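Local coordinates for protein carboxypeptidase A (PDB 1JQG) that probably cleaves single amino acids from the C-terminal ends of peptides as a zinc-dependent metallocarboxypeptidase and is made as an insect procarboxypeptidase, at residues Ser310-Gly315 and Tyr379-Pro384; Leu180-Trp185 and Arg232-Asn237; Leu326-Ile331 and Ala375-Thr380. All blocks are in the same frame, centred on the assembly; numbering follows the deposited sequence.

Contact 1 of 3, residues Ser310-Gly315 and Tyr379-Pro384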
# COMPACT_ATOMS: atom_id res chain seq x y z
N SER A 310 8.93 -0.36 6.10
CA SER A 310 8.92 -0.62 7.53
C SER A 310 8.76 0.70 8.29
O SER A 310 9.51 1.08 9.20
CB SER A 310 10.14 -1.38 8.03
OG SER A 310 10.26 -2.64 7.37
N MET A 311 7.70 1.42 7.97
CA MET A 311 7.41 2.69 8.57
C MET A 311 5.92 2.96 8.67
O MET A 311 5.12 2.39 7.94
CB MET A 311 8.02 3.89 7.82
CG MET A 311 8.14 3.74 6.33
SD MET A 311 9.20 4.87 5.43
CE MET A 311 10.78 4.11 5.37
N ILE A 312 5.54 3.73 9.68
CA ILE A 312 4.17 4.21 9.84
C ILE A 312 4.16 5.72 9.72
O ILE A 312 4.83 6.31 10.57
CB ILE A 312 3.63 3.80 11.23
CG1 ILE A 312 3.54 2.26 11.34
CG2 ILE A 312 2.29 4.34 11.64
CD1 ILE A 312 3.37 1.77 12.75
N LEU A 313 3.57 6.26 8.64
CA LEU A 313 3.62 7.72 8.40
C LEU A 313 2.23 8.35 8.57
O LEU A 313 1.20 7.67 8.55
CB LEU A 313 4.06 8.04 6.96
CG LEU A 313 5.40 7.44 6.53
CD1 LEU A 313 6.50 7.56 7.58
CD2 LEU A 313 5.31 5.95 6.21
N TYR A 314 2.27 9.65 8.72
CA TYR A 314 1.07 10.48 8.90
C TYR A 314 1.43 11.91 8.57
O TYR A 314 2.52 12.21 8.09
CB TYR A 314 0.61 10.42 10.37
CG TYR A 314 1.68 10.97 11.35
CD1 TYR A 314 1.82 12.35 11.56
CD2 TYR A 314 2.53 10.09 12.05
CE1 TYR A 314 2.80 12.85 12.43
CE2 TYR A 314 3.51 10.59 12.92
CZ TYR A 314 3.65 11.97 13.11
OH TYR A 314 4.61 12.46 13.94
N GLY A 315 0.50 12.77 8.83
CA GLY A 315 0.72 14.21 8.67
C GLY A 315 -0.20 14.78 7.70
O GLY A 315 -1.39 14.89 7.99
N TYR A 379 -3.15 6.81 9.21
CA TYR A 379 -1.79 6.44 8.86
C TYR A 379 -1.73 5.76 7.48
O TYR A 379 -2.68 5.10 7.00
CB TYR A 379 -1.20 5.54 9.96
CG TYR A 379 -1.28 6.17 11.35
CD1 TYR A 379 -2.40 5.91 12.14
CD2 TYR A 379 -0.29 7.00 11.86
CE1 TYR A 379 -2.52 6.47 13.39
CE2 TYR A 379 -0.40 7.52 13.14
CZ TYR A 379 -1.53 7.27 13.90
OH TYR A 379 -1.71 7.80 15.14
N THR A 380 -0.54 5.77 6.92
CA THR A 380 -0.18 5.02 5.73
C THR A 380 0.93 4.03 6.13
O THR A 380 2.00 4.47 6.52
CB THR A 380 0.25 5.94 4.60
OG1 THR A 380 1.08 5.12 3.72
CG2 THR A 380 1.12 7.12 5.03
N TYR A 381 0.60 2.74 6.17
CA TYR A 381 1.54 1.71 6.55
C TYR A 381 2.46 1.36 5.41
O TYR A 381 2.09 1.32 4.25
CB TYR A 381 0.83 0.42 6.99
CG TYR A 381 0.55 0.29 8.47
CD1 TYR A 381 -0.21 1.19 9.16
CD2 TYR A 381 1.05 -0.77 9.17
CE1 TYR A 381 -0.47 1.07 10.52
CE2 TYR A 381 0.81 -0.95 10.53
CZ TYR A 381 0.05 -0.02 11.20
OH TYR A 381 -0.24 -0.17 12.54
N GLU A 382 3.71 1.13 5.74
CA GLU A 382 4.72 0.67 4.79
C GLU A 382 5.27 -0.62 5.36
O GLU A 382 6.13 -0.51 6.20
CB GLU A 382 5.83 1.71 4.60
CG GLU A 382 5.36 3.03 3.98
CD GLU A 382 5.03 2.89 2.50
OE1 GLU A 382 5.61 1.97 1.89
OE2 GLU A 382 4.22 3.66 1.94
N LEU A 383 4.75 -1.75 4.95
CA LEU A 383 5.21 -3.06 5.35
C LEU A 383 6.65 -3.39 4.98
O LEU A 383 7.23 -2.74 4.15
CB LEU A 383 4.31 -4.13 4.67
CG LEU A 383 2.84 -4.09 5.08
CD1 LEU A 383 2.14 -5.39 4.64
CD2 LEU A 383 2.71 -3.84 6.56
N PRO A 384 7.28 -4.28 5.72
CA PRO A 384 8.68 -4.63 5.59
C PRO A 384 8.95 -5.26 4.25
O PRO A 384 8.19 -6.08 3.71
CB PRO A 384 8.93 -5.62 6.75
CG PRO A 384 7.88 -5.31 7.77
CD PRO A 384 6.69 -4.94 6.95

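Contact 2 of 3, residues Leu180-Trp185 and Arg232-Asn237. With ZN (zinc ion), chain B.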
# COMPACT_ATOMS: atom_id res chain seq x y z
N LEU A 180 -3.79 -0.54 -3.16
CA LEU A 180 -4.01 0.71 -3.86
C LEU A 180 -2.96 0.81 -4.99
O LEU A 180 -3.28 1.20 -6.11
CB LEU A 180 -3.98 1.89 -2.90
CG LEU A 180 -4.48 3.23 -3.43
CD1 LEU A 180 -5.92 3.11 -3.81
CD2 LEU A 180 -4.28 4.41 -2.49
N HIS A 181 -1.72 0.47 -4.66
CA HIS A 181 -0.63 0.30 -5.59
C HIS A 181 -0.51 -1.21 -5.83
O HIS A 181 0.07 -2.01 -5.06
CB HIS A 181 0.65 0.87 -5.02
CG HIS A 181 0.73 2.35 -5.08
ND1 HIS A 181 1.36 3.15 -4.21
CD2 HIS A 181 0.25 3.30 -5.92
CE1 HIS A 181 1.38 4.43 -4.36
NE2 HIS A 181 0.65 4.53 -5.47
N CYS A 182 -1.06 -1.67 -6.95
CA CYS A 182 -1.18 -3.07 -7.28
C CYS A 182 0.04 -3.94 -7.22
O CYS A 182 -0.10 -5.15 -7.02
CB CYS A 182 -1.87 -3.06 -8.62
SG CYS A 182 -1.15 -2.08 -9.94
N ARG A 183 1.24 -3.42 -7.29
CA ARG A 183 2.47 -4.22 -7.25
C ARG A 183 2.90 -4.56 -5.83
O ARG A 183 3.79 -5.40 -5.61
CB ARG A 183 3.65 -3.54 -7.91
CG ARG A 183 4.11 -2.23 -7.33
CD ARG A 183 5.16 -1.57 -8.20
NE ARG A 183 5.82 -0.44 -7.51
CZ ARG A 183 6.66 0.37 -8.15
NH1 ARG A 183 6.99 0.17 -9.41
NH2 ARG A 183 7.28 1.36 -7.55
N GLU A 184 2.28 -3.89 -4.84
CA GLU A 184 2.60 -4.19 -3.45
C GLU A 184 1.81 -5.38 -2.90
O GLU A 184 0.89 -5.20 -2.10
CB GLU A 184 2.36 -2.95 -2.60
CG GLU A 184 3.09 -1.76 -3.11
CD GLU A 184 2.64 -0.48 -2.45
OE1 GLU A 184 3.35 0.45 -2.91
OE2 GLU A 184 1.71 -0.53 -1.66
N TRP A 185 2.16 -6.59 -3.37
CA TRP A 185 1.44 -7.81 -3.10
C TRP A 185 1.39 -8.22 -1.66
O TRP A 185 0.39 -8.71 -1.16
CB TRP A 185 2.01 -8.98 -3.92
CG TRP A 185 1.67 -8.91 -5.38
CD1 TRP A 185 1.08 -7.88 -6.06
CD2 TRP A 185 1.93 -9.94 -6.36
NE1 TRP A 185 0.95 -8.22 -7.40
CE2 TRP A 185 1.47 -9.46 -7.60
CE3 TRP A 185 2.51 -11.22 -6.29
CZ2 TRP A 185 1.57 -10.21 -8.75
CZ3 TRP A 185 2.60 -11.96 -7.46
CH2 TRP A 185 2.14 -11.46 -8.67
N ARG A 232 4.52 -7.01 -13.80
CA ARG A 232 4.67 -7.23 -12.38
C ARG A 232 4.88 -5.94 -11.59
O ARG A 232 4.45 -5.82 -10.42
CB ARG A 232 5.85 -8.17 -12.08
CG ARG A 232 6.09 -8.53 -10.62
CD ARG A 232 4.91 -9.10 -9.91
NE ARG A 232 5.17 -9.42 -8.50
CZ ARG A 232 5.06 -8.49 -7.52
NH1 ARG A 232 4.73 -7.23 -7.80
NH2 ARG A 232 5.28 -8.80 -6.23
N TYR A 233 5.65 -4.99 -12.16
CA TYR A 233 5.99 -3.80 -11.41
C TYR A 233 5.04 -2.64 -11.68
O TYR A 233 5.39 -1.48 -11.38
CB TYR A 233 7.44 -3.41 -11.66
CG TYR A 233 8.45 -4.32 -11.02
CD1 TYR A 233 9.54 -4.82 -11.74
CD2 TYR A 233 8.34 -4.65 -9.66
CE1 TYR A 233 10.47 -5.65 -11.13
CE2 TYR A 233 9.26 -5.49 -9.04
CZ TYR A 233 10.33 -5.97 -9.79
OH TYR A 233 11.25 -6.78 -9.17
N TRP A 234 3.86 -2.93 -12.23
CA TRP A 234 2.84 -1.92 -12.43
C TRP A 234 2.26 -1.50 -11.07
O TRP A 234 1.97 -2.35 -10.22
CB TRP A 234 1.80 -2.46 -13.41
CG TRP A 234 0.79 -1.43 -13.85
CD1 TRP A 234 -0.46 -1.18 -13.32
CD2 TRP A 234 0.96 -0.49 -14.92
NE1 TRP A 234 -1.06 -0.14 -13.99
CE2 TRP A 234 -0.21 0.29 -14.98
CE3 TRP A 234 1.98 -0.23 -15.82
CZ2 TRP A 234 -0.38 1.33 -15.91
CZ3 TRP A 234 1.83 0.78 -16.75
CH2 TRP A 234 0.65 1.55 -16.78
N ARG A 235 2.00 -0.22 -10.88
CA ARG A 235 1.42 0.30 -9.64
C ARG A 235 0.15 1.13 -9.85
O ARG A 235 -0.62 1.34 -8.92
CB ARG A 235 2.47 1.15 -8.91
CG ARG A 235 3.01 2.32 -9.71
CD ARG A 235 4.12 3.05 -8.96
NE ARG A 235 3.58 3.76 -7.81
CZ ARG A 235 3.95 5.00 -7.48
NH1 ARG A 235 4.84 5.61 -8.25
NH2 ARG A 235 3.45 5.62 -6.41
N LYS A 236 -0.02 1.74 -11.00
CA LYS A 236 -1.15 2.63 -11.26
C LYS A 236 -2.39 1.81 -11.63
O LYS A 236 -2.43 0.58 -11.79
CB LYS A 236 -0.76 3.60 -12.38
CG LYS A 236 0.42 4.49 -12.07
CD LYS A 236 0.68 5.53 -13.15
CE LYS A 236 1.17 4.83 -14.43
NZ LYS A 236 1.23 5.86 -15.51
N ASN A 237 -3.52 2.50 -11.87
CA ASN A 237 -4.69 1.78 -12.38
C ASN A 237 -4.55 1.60 -13.90
O ASN A 237 -3.42 1.67 -14.42
CB ASN A 237 -5.94 2.54 -12.04
CG ASN A 237 -6.14 3.87 -12.76
OD1 ASN A 237 -5.18 4.45 -13.31
ND2 ASN A 237 -7.34 4.45 -12.82
ZN ZN B . 2.44 2.44 -2.38
O HOH W 1 -2.46 3.04 -7.98
O HOH W 2 4.18 4.03 -1.73

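Contact 3 of 3, residues Leu326-Ile331 and Ala375-Thr380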
# COMPACT_ATOMS: atom_id res chain seq x y z
N LEU A 326 1.00 15.38 18.13
CA LEU A 326 1.57 14.64 19.26
C LEU A 326 0.84 13.34 19.52
O LEU A 326 1.47 12.31 19.83
CB LEU A 326 1.61 15.51 20.50
CG LEU A 326 2.28 16.89 20.41
CD1 LEU A 326 2.23 17.59 21.76
CD2 LEU A 326 3.69 16.76 19.87
N GLN A 327 -0.48 13.37 19.41
CA GLN A 327 -1.32 12.18 19.57
C GLN A 327 -1.12 11.16 18.45
O GLN A 327 -0.95 9.96 18.71
CB GLN A 327 -2.79 12.57 19.61
CG GLN A 327 -3.18 13.44 20.80
CD GLN A 327 -4.66 13.80 20.81
OE1 GLN A 327 -5.52 12.90 20.96
NE2 GLN A 327 -4.97 15.10 20.65
N LEU A 328 -1.00 11.65 17.22
CA LEU A 328 -0.75 10.81 16.06
C LEU A 328 0.56 10.04 16.20
O LEU A 328 0.66 8.85 15.92
CB LEU A 328 -0.72 11.69 14.83
CG LEU A 328 -2.04 12.15 14.21
CD1 LEU A 328 -1.70 13.06 13.03
CD2 LEU A 328 -2.82 10.96 13.67
N HIS A 329 1.65 10.75 16.59
CA HIS A 329 2.94 10.11 16.72
C HIS A 329 2.96 9.08 17.85
O HIS A 329 3.57 8.02 17.73
CB HIS A 329 4.02 11.16 16.89
CG HIS A 329 5.41 10.65 16.60
ND1 HIS A 329 6.12 9.88 17.52
CD2 HIS A 329 6.19 10.78 15.52
CE1 HIS A 329 7.29 9.58 16.99
NE2 HIS A 329 7.36 10.10 15.77
N LEU A 330 2.33 9.41 18.97
CA LEU A 330 2.26 8.56 20.15
C LEU A 330 1.62 7.22 19.84
O LEU A 330 2.10 6.13 20.16
CB LEU A 330 1.46 9.27 21.25
CG LEU A 330 1.34 8.62 22.62
CD1 LEU A 330 2.69 8.24 23.23
CD2 LEU A 330 0.67 9.57 23.62
N ILE A 331 0.48 7.24 19.11
CA ILE A 331 -0.21 5.99 18.77
C ILE A 331 0.59 5.22 17.73
O ILE A 331 0.65 3.97 17.77
CB ILE A 331 -1.63 6.25 18.28
CG1 ILE A 331 -2.47 6.87 19.41
CG2 ILE A 331 -2.35 5.02 17.76
CD1 ILE A 331 -3.89 7.22 19.07
N ALA A 375 -11.38 10.71 9.77
CA ALA A 375 -10.68 10.11 10.92
C ALA A 375 -9.75 11.14 11.55
O ALA A 375 -8.87 11.74 10.90
CB ALA A 375 -9.94 8.88 10.44
N PRO A 376 -9.77 11.23 12.88
CA PRO A 376 -8.86 12.04 13.65
C PRO A 376 -7.46 11.44 13.64
O PRO A 376 -6.47 12.06 13.98
CB PRO A 376 -9.46 12.07 15.05
CG PRO A 376 -10.86 11.60 14.89
CD PRO A 376 -10.82 10.63 13.74
N PHE A 377 -7.40 10.13 13.38
CA PHE A 377 -6.16 9.36 13.33
C PHE A 377 -6.11 8.62 12.00
O PHE A 377 -7.02 7.83 11.69
CB PHE A 377 -6.09 8.38 14.50
CG PHE A 377 -6.24 9.05 15.84
CD1 PHE A 377 -7.47 9.05 16.49
CD2 PHE A 377 -5.19 9.70 16.44
CE1 PHE A 377 -7.64 9.66 17.71
CE2 PHE A 377 -5.35 10.33 17.67
CZ PHE A 377 -6.56 10.29 18.30
N SER A 378 -5.08 8.87 11.20
CA SER A 378 -4.98 8.25 9.88
C SER A 378 -3.51 8.04 9.53
O SER A 378 -2.61 8.86 9.54
CB SER A 378 -5.70 9.11 8.84
OG SER A 378 -5.70 8.57 7.55
N TYR A 379 -3.15 6.81 9.21
CA TYR A 379 -1.79 6.44 8.86
C TYR A 379 -1.73 5.76 7.48
O TYR A 379 -2.68 5.10 7.00
CB TYR A 379 -1.20 5.54 9.96
CG TYR A 379 -1.28 6.17 11.35
CD1 TYR A 379 -2.40 5.91 12.14
CD2 TYR A 379 -0.29 7.00 11.86
CE1 TYR A 379 -2.52 6.47 13.39
CE2 TYR A 379 -0.40 7.52 13.14
CZ TYR A 379 -1.53 7.27 13.90
OH TYR A 379 -1.71 7.80 15.14
N THR A 380 -0.54 5.77 6.92
CA THR A 380 -0.18 5.02 5.73
C THR A 380 0.93 4.03 6.13
O THR A 380 2.00 4.47 6.52
CB THR A 380 0.25 5.94 4.60
OG1 THR A 380 1.08 5.12 3.72
CG2 THR A 380 1.12 7.12 5.03

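Contact 1 of 3, residues Ser310-Gly315 and Tyr379-Pro384
Ile312 lays CG1 over one face of the Tyr381 ring, 4.2 Å from the ring centroid and only 9° off the normal, a CH-pi contact in which the two side chains run side by side. Its other branch, CG2, meets Tyr379, reaching CD2 of that ring at 3.7 Å. Near the plane of the Tyr379 ring, at its edge, sits the carbonyl oxygen of Leu313, while Tyr314 runs alongside and sets its CB against Tyr379 CD2. On the other side of the sheet, Met311 CG lies against Glu382 CB at 3.5 Å, and Leu313 CD2 rests on Glu382 CG at 3.7 Å. The Glu382 chain bends at chi2 (-73°), which turns its carboxylate away from strand 311-314; the side chain also packs on the zinc ligand His306. Two backbone bonds pair Leu313 with Thr380, the one from Leu313 N to Thr380 O being almost straight (177°). Met311 and Glu382 exchange another two, and a weak bond from Ser310 N also reaches Glu382 O. Ser310 and Met311 thus both face Glu382, a G1 beta bulge at the end of an antiparallel strand pair in the central mixed sheet of the M14 carboxypeptidase fold, where Glu382 is the predicted proton donor/acceptor.

Contact 2 of 3, residues Leu180-Trp185 and Arg232-Asn237
Arg183 runs extended from CG to NE along Arg235, and each part of it meets the opposite segment. CB, from which CG leaves between the backbone N and the carbonyl carbon (chi1 61°), lies 3.1 Å from Trp234 O. CD passes Tyr233 O, and CZ has Arg235 CD over one face of the guanidinium at 3.8 Å. At the tip, NH1 donates to Tyr233 O (3.0 Å), which lies close to the guanidinium plane, and also forms a salt bridge with Asp50. The backbone of Arg183 is gripped as well: Arg232 NH1 donates to Arg183 O in the carbonyl plane, on a lone pair. The same Arg232 guanidinium lies flat on Trp185, planes 11° apart, its CZ 3.8 Å from the centroid of the six-membered ring in a cation-pi stack, while NE is salt-bridged to Glu98. Arg235 carries NE over one face of the His181 ring. Asp252 joins the two, bridging to Arg235 NH2 and accepting from His181 NE2, so it probably steadies the imidazole whose ND1 binds the zinc ion at 2.2 Å. Glu184 OE1, His306 and a water complete the metal site. A second water donates to both Leu180 O and Arg235 O, tying the backbones together. Both segments are loops: 180-185 links strand 173-178 to helix 187-200, whereas the loop residues 232-237 come after helix 221-228, whose Thr227 touches Cys182 and Trp234; helix 92-108 packs on Trp185, Arg232 and Tyr233.

Contact 3 of 3, residues Leu326-Ile331 and Ala375-Thr380
Helix-on-sheet packing of an alpha/beta fold joins Leu328 and Ile331 of helix 325-340 to Phe377 and Tyr379 of strand 377-383. The short segments approach to 9.1 Å between axes and cross at -54°. Ile331 CD1 sits over one face of the Phe377 ring, 4.0 Å from its centroid but displaced toward the rim, and the two side chains meet at about a right angle. Gln327 approaches the same ring at its edge, with CB in the ring plane and OE1 3.9 Å from CZ. Leu328 CD2 reaches between the two aromatic residues, touching Phe377 CA at 3.7 Å and Tyr379 CZ at 3.9 Å. The torsion of Tyr379 that sets CG anti to the carbonyl carbon (chi1 -55°) sends its ring toward the helix. Between residues 326-331 and 375-380 the hydrogen bond runs from Tyr379 OH to Leu328 O at 2.7 Å, in the carbonyl plane on a lone pair, with a C=O...O angle of 112°. A phenylalanine in place of Tyr379 would probably leave the Leu328 carbonyl without its hydroxyl partner. Beside that bond, Ile331 CB packs on Tyr379 OH at 3.5 Å.

Contacts 1 and 3 lie on strand 377-383, their centres about 11 Å apart; they share Tyr379, which takes part in both, and touch where Tyr314 packs on Leu328. One pairs the strand with its neighbour 311-314 in the mixed sheet, the other covers it with helix 325-340, the next helix after 311-314 in the chain. Contact 2 closes earlier in the sequence and joins two loops, its centre about 17 Å from that of contact 1 and about 26 Å from that of contact 3. Contacts 1 and 2 do not touch, their nearest atoms being about 6 Å apart, yet contact 2 supplies two of the zinc ligands and contact 1 the predicted catalytic glutamate. Contact 3 lies farther out, packing the sheet that carries that glutamate.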